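Local coordinates for similar to yteR (Bacilus subtilis) (Clostridium acetobutylicum, PDB 4WU0), which probably hydrolyses unsaturated rhamnogalacturonan fragments derived from pectin, at residues Y25-T30 with N343-L348; D32-V37 with P350-S355; E70-D75 with I106-R111. One frame throughout, in Å; residues are numbered along the deposited sequence.

Contact 1. Residues Y25-T30 with N343-L348; sequences YEYGLT and NEPKGL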
# COMPACT_ATOMS: atom_id res chain seq x y z
N TYR A 25 4.63 -5.21 -7.36
CA TYR A 25 4.68 -4.44 -6.12
C TYR A 25 4.18 -5.21 -4.92
O TYR A 25 4.67 -5.00 -3.81
CB TYR A 25 3.85 -3.14 -6.26
CG TYR A 25 2.36 -3.35 -6.45
CD1 TYR A 25 1.79 -3.36 -7.71
CD2 TYR A 25 1.51 -3.53 -5.36
CE1 TYR A 25 0.43 -3.53 -7.89
CE2 TYR A 25 0.14 -3.73 -5.54
CZ TYR A 25 -0.39 -3.72 -6.80
OH TYR A 25 -1.76 -3.90 -6.98
N GLU A 26 3.21 -6.10 -5.13
CA GLU A 26 2.60 -6.80 -4.01
C GLU A 26 3.53 -7.85 -3.44
O GLU A 26 3.35 -8.32 -2.32
CB GLU A 26 1.23 -7.40 -4.41
CG GLU A 26 1.25 -8.53 -5.41
CD GLU A 26 1.19 -8.08 -6.87
OE1 GLU A 26 1.73 -7.01 -7.21
OE2 GLU A 26 0.60 -8.83 -7.69
N TYR A 27 4.55 -8.24 -4.20
CA TYR A 27 5.50 -9.23 -3.74
C TYR A 27 6.49 -8.60 -2.75
O TYR A 27 6.73 -9.15 -1.67
CB TYR A 27 6.21 -9.87 -4.94
CG TYR A 27 5.28 -10.57 -5.91
CD1 TYR A 27 4.03 -11.01 -5.51
CD2 TYR A 27 5.67 -10.81 -7.22
CE1 TYR A 27 3.18 -11.68 -6.40
CE2 TYR A 27 4.83 -11.44 -8.12
CZ TYR A 27 3.59 -11.90 -7.69
OH TYR A 27 2.75 -12.54 -8.56
N GLY A 28 7.01 -7.42 -3.06
CA GLY A 28 7.81 -6.68 -2.09
C GLY A 28 7.02 -6.36 -0.84
O GLY A 28 7.55 -6.39 0.28
N LEU A 29 5.75 -6.01 -1.02
CA LEU A 29 4.87 -5.71 0.11
C LEU A 29 4.76 -6.92 1.07
O LEU A 29 4.83 -6.76 2.30
CB LEU A 29 3.49 -5.34 -0.42
CG LEU A 29 2.32 -5.20 0.54
CD1 LEU A 29 2.54 -4.14 1.60
CD2 LEU A 29 1.07 -4.89 -0.27
N THR A 30 4.58 -8.10 0.51
CA THR A 30 4.47 -9.32 1.31
C THR A 30 5.81 -9.60 1.99
O THR A 30 5.85 -9.97 3.16
CB THR A 30 4.01 -10.49 0.43
OG1 THR A 30 2.68 -10.24 -0.02
CG2 THR A 30 4.03 -11.80 1.20
N ASN A 343 -5.40 -15.79 -0.34
CA ASN A 343 -3.95 -15.92 -0.33
C ASN A 343 -3.25 -15.14 -1.44
O ASN A 343 -2.29 -15.61 -2.04
CB ASN A 343 -3.53 -17.39 -0.29
CG ASN A 343 -3.97 -18.06 0.98
OD1 ASN A 343 -4.24 -17.38 1.98
ND2 ASN A 343 -4.05 -19.37 0.97
N GLU A 344 -3.76 -13.95 -1.68
CA GLU A 344 -3.21 -13.00 -2.64
C GLU A 344 -2.31 -12.01 -1.91
O GLU A 344 -2.73 -11.39 -0.94
CB GLU A 344 -4.37 -12.30 -3.35
CG GLU A 344 -4.08 -10.95 -3.97
CD GLU A 344 -2.96 -10.99 -4.96
OE1 GLU A 344 -2.83 -12.01 -5.69
OE2 GLU A 344 -2.19 -10.00 -5.01
N PRO A 345 -1.08 -11.85 -2.38
CA PRO A 345 -0.13 -10.93 -1.75
C PRO A 345 -0.60 -9.50 -1.47
O PRO A 345 -0.15 -8.91 -0.48
CB PRO A 345 1.06 -10.98 -2.70
CG PRO A 345 1.05 -12.38 -3.20
CD PRO A 345 -0.41 -12.67 -3.42
N LYS A 346 -1.49 -8.95 -2.29
CA LYS A 346 -2.01 -7.61 -2.02
C LYS A 346 -2.77 -7.56 -0.68
O LYS A 346 -2.83 -6.50 -0.05
CB LYS A 346 -2.91 -7.14 -3.15
CG LYS A 346 -2.20 -6.91 -4.47
CD LYS A 346 -3.19 -6.62 -5.58
CE LYS A 346 -2.64 -6.98 -6.96
NZ LYS A 346 -2.82 -8.40 -7.24
N GLY A 347 -3.29 -8.70 -0.23
CA GLY A 347 -3.89 -8.81 1.09
C GLY A 347 -2.95 -9.36 2.16
O GLY A 347 -2.97 -8.93 3.30
N LEU A 348 -2.12 -10.34 1.77
CA LEU A 348 -1.24 -11.00 2.73
C LEU A 348 -0.27 -10.04 3.38
O LEU A 348 -0.04 -10.08 4.57
CB LEU A 348 -0.45 -12.14 2.06
CG LEU A 348 -1.27 -13.33 1.57
CD1 LEU A 348 -0.46 -14.20 0.62
CD2 LEU A 348 -1.75 -14.16 2.72
O HOH W 1 -0.38 -11.44 -7.19
O HOH W 2 -1.26 -9.05 -9.64
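In the six-hairpin (alpha/alpha) barrel of this glycoside hydrolase clan, the first turns of helix 25-41 lie beside those of helix 345-360, the last helix of the chain. The join is a salt-bridge network. E344 is the N-cap of the last helix, and its OE2 takes the backbone N of K346 in a nearly straight bond (N-H...O angle 163°). E344 OE2 also receives K346 NZ at 2.8 Å, met from above the carboxylate plane. Bent at its last torsion (chi4 83°), K346 also sends NZ towards E26 OE2, but that direct bond is weak, 3.5 Å long. Water 2 reinforces it, donating to E26 OE2 and accepting from K346 NZ. The carbonyl and ring of Y318 hold the ammonium further. The lysine probably offsets the repulsion between E26 OE2 and E344 OE2, 4.0 Å apart. E26 takes the crowded first torsion and bends at chi2, which sets its OE1 over the centre of the Y25 ring, 3.6 Å above the plane. Alongside, E26 CB lies 3.5 Å from K346 CG, the two chains running the same way, while the Y25 side chain crosses the lysine at about a right angle, its OH against CE. P345 packs next to them: its CB approaches T30 OG1, and its CG meets the edge of the Y27 ring in plane, 3.9 Å from Y27 CE1.

Contact 2. Residues D32-V37 with P350-S355; sequences DGIAKV and PFLLAS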
# COMPACT_ATOMS: atom_id res chain seq x y z
N ASP A 32 7.98 -7.36 2.84
CA ASP A 32 8.11 -6.33 3.87
C ASP A 32 7.41 -6.82 5.16
O ASP A 32 7.87 -6.54 6.27
CB ASP A 32 7.49 -5.00 3.40
CG ASP A 32 8.33 -4.26 2.33
OD1 ASP A 32 9.56 -4.46 2.28
OD2 ASP A 32 7.77 -3.44 1.54
N GLY A 33 6.29 -7.51 5.02
CA GLY A 33 5.62 -8.12 6.16
C GLY A 33 6.45 -9.24 6.77
O GLY A 33 6.58 -9.36 7.99
N ILE A 34 7.02 -10.09 5.92
CA ILE A 34 7.85 -11.18 6.40
C ILE A 34 9.10 -10.63 7.11
O ILE A 34 9.61 -11.21 8.06
CB ILE A 34 8.18 -12.18 5.26
CG1 ILE A 34 6.89 -12.88 4.83
CG2 ILE A 34 9.21 -13.21 5.73
CD1 ILE A 34 7.02 -13.76 3.62
N ALA A 35 9.59 -9.48 6.65
CA ALA A 35 10.76 -8.88 7.28
C ALA A 35 10.47 -8.48 8.72
O ALA A 35 11.37 -8.52 9.56
CB ALA A 35 11.27 -7.70 6.48
N LYS A 36 9.23 -8.12 9.04
CA LYS A 36 8.88 -7.81 10.43
C LYS A 36 8.91 -9.07 11.30
O LYS A 36 9.26 -9.02 12.48
CB LYS A 36 7.51 -7.15 10.53
CG LYS A 36 7.37 -5.82 9.78
CD LYS A 36 8.48 -4.82 10.04
CE LYS A 36 8.28 -4.02 11.30
NZ LYS A 36 9.24 -2.87 11.38
N VAL A 37 8.55 -10.21 10.71
CA VAL A 37 8.60 -11.47 11.43
C VAL A 37 10.06 -11.86 11.69
O VAL A 37 10.38 -12.32 12.78
CB VAL A 37 7.85 -12.57 10.66
CG1 VAL A 37 8.00 -13.92 11.34
CG2 VAL A 37 6.40 -12.17 10.55
N PRO A 350 -0.37 -6.64 3.83
CA PRO A 350 -1.00 -5.77 4.83
C PRO A 350 -1.47 -6.53 6.05
O PRO A 350 -1.40 -6.00 7.16
CB PRO A 350 -2.19 -5.17 4.05
CG PRO A 350 -1.67 -5.13 2.64
CD PRO A 350 -0.88 -6.38 2.47
N PHE A 351 -1.94 -7.76 5.88
CA PHE A 351 -2.34 -8.55 7.05
C PHE A 351 -1.14 -8.86 7.96
O PHE A 351 -1.22 -8.75 9.19
CB PHE A 351 -3.07 -9.84 6.67
CG PHE A 351 -3.48 -10.63 7.87
CD1 PHE A 351 -4.60 -10.28 8.58
CD2 PHE A 351 -2.70 -11.67 8.34
CE1 PHE A 351 -4.96 -10.97 9.75
CE2 PHE A 351 -3.07 -12.37 9.48
CZ PHE A 351 -4.21 -12.00 10.18
N LEU A 352 -0.01 -9.23 7.39
CA LEU A 352 1.20 -9.43 8.17
C LEU A 352 1.60 -8.17 8.92
O LEU A 352 1.97 -8.23 10.09
CB LEU A 352 2.36 -9.80 7.25
CG LEU A 352 2.36 -11.20 6.64
CD1 LEU A 352 3.32 -11.26 5.46
CD2 LEU A 352 2.76 -12.19 7.72
N LEU A 353 1.55 -7.04 8.22
CA LEU A 353 1.94 -5.76 8.82
C LEU A 353 1.00 -5.33 9.94
O LEU A 353 1.45 -4.86 10.99
CB LEU A 353 2.04 -4.66 7.74
CG LEU A 353 3.15 -4.91 6.71
CD1 LEU A 353 3.00 -3.97 5.51
CD2 LEU A 353 4.52 -4.71 7.35
N ALA A 354 -0.30 -5.48 9.72
CA ALA A 354 -1.27 -5.19 10.77
C ALA A 354 -1.04 -6.08 11.96
O ALA A 354 -1.15 -5.64 13.11
CB ALA A 354 -2.70 -5.37 10.23
N SER A 355 -0.77 -7.36 11.71
CA SER A 355 -0.54 -8.31 12.80
C SER A 355 0.67 -7.91 13.63
O SER A 355 0.64 -7.94 14.85
CB SER A 355 -0.31 -9.71 12.24
OG SER A 355 -1.45 -10.16 11.54
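G33 of helix 25-41 and L352 of helix 345-360, two helices of the six-hairpin barrel, are the nearest residues of the two segments, with G33 CA 3.8 Å from L352 CB. With no side chain on the glycine, the backbone itself is the surface against which two neighbouring leucines pack. L352 points its CB at the glycine and carries CD1 along the helix to the amide of I34, 3.9 Å from I34 N. There it also runs side by side with the isoleucine, I34 CG1 being 4.0 Å from L352 CD1. L353 leaves its helix along the flank, and its end then turns inward: L353 CD2 reaches G33 CA at 3.8 Å and touches K36 CG, the leucine and lysine chains crossing at about a right angle. K36 gives the contact only the foot of its chain; it bends at chi2 and chi3 (-49° and -82°), so that its ammonium leads away to a salt bridge with E39.

The axes of these short segments approach to 8.2 Å, running in the same general direction at 32°. Around them, M8 and I12 of helix 4-14 pack on L352, F49 and I50 of helix 44-54 on I34, and Y272 of helix 264-279 on L353. On the far flank of helix 345-360, S355 OG donates to F351 O at 2.8 Å from above the carbonyl plane, and that oxygen also accepts S355 N. The hydroxyl also lies over the F351 ring, towards its rim, and has a further partner in Y295.

No hydrogen bond or charge pair joins the two segments. Their association is therefore a matter of apolar fit, with the close approach bought by the bare backbone at G33 and the lysine charge kept out of the interface.

Contact 3. Residues E70-D75 with I106-R111; sequences EEYNID and IDNHPR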
# COMPACT_ATOMS: atom_id res chain seq x y z
N GLU A 70 12.08 2.65 -18.61
CA GLU A 70 11.43 3.49 -19.60
C GLU A 70 9.92 3.30 -19.72
O GLU A 70 9.26 4.07 -20.42
CB GLU A 70 12.10 3.29 -20.98
CG GLU A 70 13.51 3.86 -21.05
CD GLU A 70 14.57 2.98 -20.38
OE1 GLU A 70 14.27 1.82 -20.02
OE2 GLU A 70 15.71 3.47 -20.22
N GLU A 71 9.35 2.31 -19.04
CA GLU A 71 7.90 2.21 -18.98
C GLU A 71 7.31 3.26 -18.06
O GLU A 71 6.12 3.55 -18.14
CB GLU A 71 7.48 0.81 -18.52
CG GLU A 71 7.68 -0.20 -19.64
CD GLU A 71 7.45 -1.64 -19.23
OE1 GLU A 71 7.13 -1.88 -18.03
OE2 GLU A 71 7.59 -2.52 -20.11
N TYR A 72 8.14 3.80 -17.17
CA TYR A 72 7.73 4.80 -16.18
C TYR A 72 6.41 4.36 -15.50
O TYR A 72 5.41 5.06 -15.52
CB TYR A 72 7.67 6.20 -16.81
CG TYR A 72 9.07 6.74 -17.06
CD1 TYR A 72 9.90 7.04 -16.00
CD2 TYR A 72 9.58 6.87 -18.34
CE1 TYR A 72 11.17 7.50 -16.19
CE2 TYR A 72 10.87 7.33 -18.55
CZ TYR A 72 11.66 7.63 -17.46
OH TYR A 72 12.94 8.09 -17.66
N ASN A 73 6.47 3.18 -14.89
CA ASN A 73 5.36 2.59 -14.16
C ASN A 73 5.64 2.79 -12.68
O ASN A 73 6.61 2.26 -12.17
CB ASN A 73 5.28 1.09 -14.50
CG ASN A 73 4.15 0.37 -13.79
OD1 ASN A 73 3.61 0.84 -12.78
ND2 ASN A 73 3.79 -0.81 -14.31
N ILE A 74 4.83 3.60 -11.99
CA ILE A 74 5.14 3.90 -10.60
C ILE A 74 5.12 2.64 -9.71
O ILE A 74 5.85 2.59 -8.70
CB ILE A 74 4.21 5.01 -10.02
CG1 ILE A 74 4.87 5.75 -8.86
CG2 ILE A 74 2.86 4.45 -9.59
CD1 ILE A 74 5.94 6.70 -9.29
N ASP A 75 4.33 1.65 -10.09
CA ASP A 75 4.23 0.38 -9.34
C ASP A 75 5.58 -0.27 -9.21
O ASP A 75 5.85 -0.97 -8.22
CB ASP A 75 3.30 -0.65 -9.98
CG ASP A 75 1.85 -0.28 -9.89
OD1 ASP A 75 1.47 0.58 -9.08
OD2 ASP A 75 1.06 -0.85 -10.67
N ILE A 106 13.11 8.04 -11.02
CA ILE A 106 12.57 9.25 -10.44
C ILE A 106 13.10 10.50 -11.14
O ILE A 106 12.41 11.52 -11.18
CB ILE A 106 12.81 9.25 -8.91
CG1 ILE A 106 11.91 8.20 -8.29
CG2 ILE A 106 12.50 10.61 -8.29
CD1 ILE A 106 12.23 7.85 -6.83
N ASP A 107 14.30 10.41 -11.71
CA ASP A 107 14.89 11.55 -12.41
C ASP A 107 13.98 12.16 -13.47
O ASP A 107 13.85 13.39 -13.54
CB ASP A 107 16.21 11.15 -13.08
CG ASP A 107 17.31 10.84 -12.09
OD1 ASP A 107 17.10 11.02 -10.89
OD2 ASP A 107 18.41 10.47 -12.53
N ASN A 108 13.35 11.31 -14.29
CA ASN A 108 12.58 11.80 -15.42
C ASN A 108 11.16 11.26 -15.47
O ASN A 108 10.47 11.46 -16.46
CB ASN A 108 13.29 11.45 -16.73
CG ASN A 108 14.66 12.10 -16.84
OD1 ASN A 108 14.78 13.32 -16.77
ND2 ASN A 108 15.70 11.28 -16.99
N HIS A 109 10.72 10.58 -14.41
CA HIS A 109 9.36 10.07 -14.38
C HIS A 109 8.40 11.24 -14.59
O HIS A 109 8.57 12.28 -13.96
CB HIS A 109 9.07 9.39 -13.04
CG HIS A 109 7.78 8.65 -13.01
ND1 HIS A 109 7.71 7.27 -13.04
CD2 HIS A 109 6.49 9.08 -12.94
CE1 HIS A 109 6.44 6.89 -13.01
NE2 HIS A 109 5.69 7.97 -12.94
N PRO A 110 7.44 11.10 -15.52
CA PRO A 110 6.61 12.26 -15.86
C PRO A 110 5.72 12.72 -14.72
O PRO A 110 5.28 11.91 -13.91
CB PRO A 110 5.78 11.77 -17.06
CG PRO A 110 5.80 10.27 -16.95
CD PRO A 110 7.15 9.94 -16.37
N ARG A 111 5.46 14.02 -14.70
CA ARG A 111 4.71 14.64 -13.62
C ARG A 111 3.56 15.49 -14.12
O ARG A 111 3.58 16.00 -15.25
CB ARG A 111 5.63 15.52 -12.78
CG ARG A 111 6.63 14.73 -11.97
CD ARG A 111 7.69 15.65 -11.45
NE ARG A 111 8.80 14.99 -10.73
CZ ARG A 111 8.94 14.95 -9.41
NH1 ARG A 111 8.01 15.45 -8.60
NH2 ARG A 111 10.03 14.39 -8.89
O HOH W 3 14.66 8.67 -15.54
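A loop between two helices of the six-hairpin fold, 70-75, meets the chain where helix 93-108 ends and turns into an extended run, and Y72 and H109 carry the contact. The aromatic and CH-pi contacts dominate. The Y72 and H109 rings are almost perpendicular, yet set obliquely, with centroids 5.6 Å apart, and their side chains slide past each other in opposite directions. Y72 CB lies off-centre over the imidazole, in a CH-pi contact. I74 crosses the histidine at about a right angle and places CD1 over the ring face, 4.0 Å from the H109 centroid. With I74 CG1 anti to the backbone N (chi1 -155°) and chi2 at 75°, the delta methyl comes over the imidazole.

Apolar and van der Waals contacts fill in around these. P110 CD touches the root of the tyrosine, 3.8 Å from Y72 CB, while Y72 CD1 and CE1 graze the backbone of H109. The carbonyl oxygen of N108 sits above one face of the phenol ring, towards its rim. H109 CE1 comes within 3.3 Å of Y72 O.

Polar bonds, most of them to residues outside, fix the partners. H109 NE2 pairs with the carbonyl of W118 and ND1 with the side-chain amide of Q105, an arrangement consistent with a neutral ring carrying its proton on NE2; both bonds would fix its rotation. Backbone bonds from Y72 to N121 and from I74 to H119 hold the loop in place. Within it, N73 OD1 accepts D75 N at 2.9 Å, an Asx turn that shapes the chain after the tyrosine. Water 3 links the two segments: it lies in the plane of the phenol, 2.8 Å from Y72 OH, and accepts weak bonds from N108 N and N108 ND2.

How the contacts relate
Contacts 1 and 2 are successive levels of one interface, between helices 25-41 and 345-360; they adjoin where L29 packs on P350 and L353, and both are buried. Their chemistry nevertheless diverges: contact 1, at the helix starts, gathers charges, an N-cap and waters, whereas contact 2, further along, is apolar and relies on a glycine. Contact 3 is a different case, partly buried, its centre about 18 Å from the chain centre, joining a loop to a helix end through aromatic and CH-pi packing. It lies on the opposite side of that centre from contact 2, without touching it, but reaches contact 1 where D75 O meets Y25 CB.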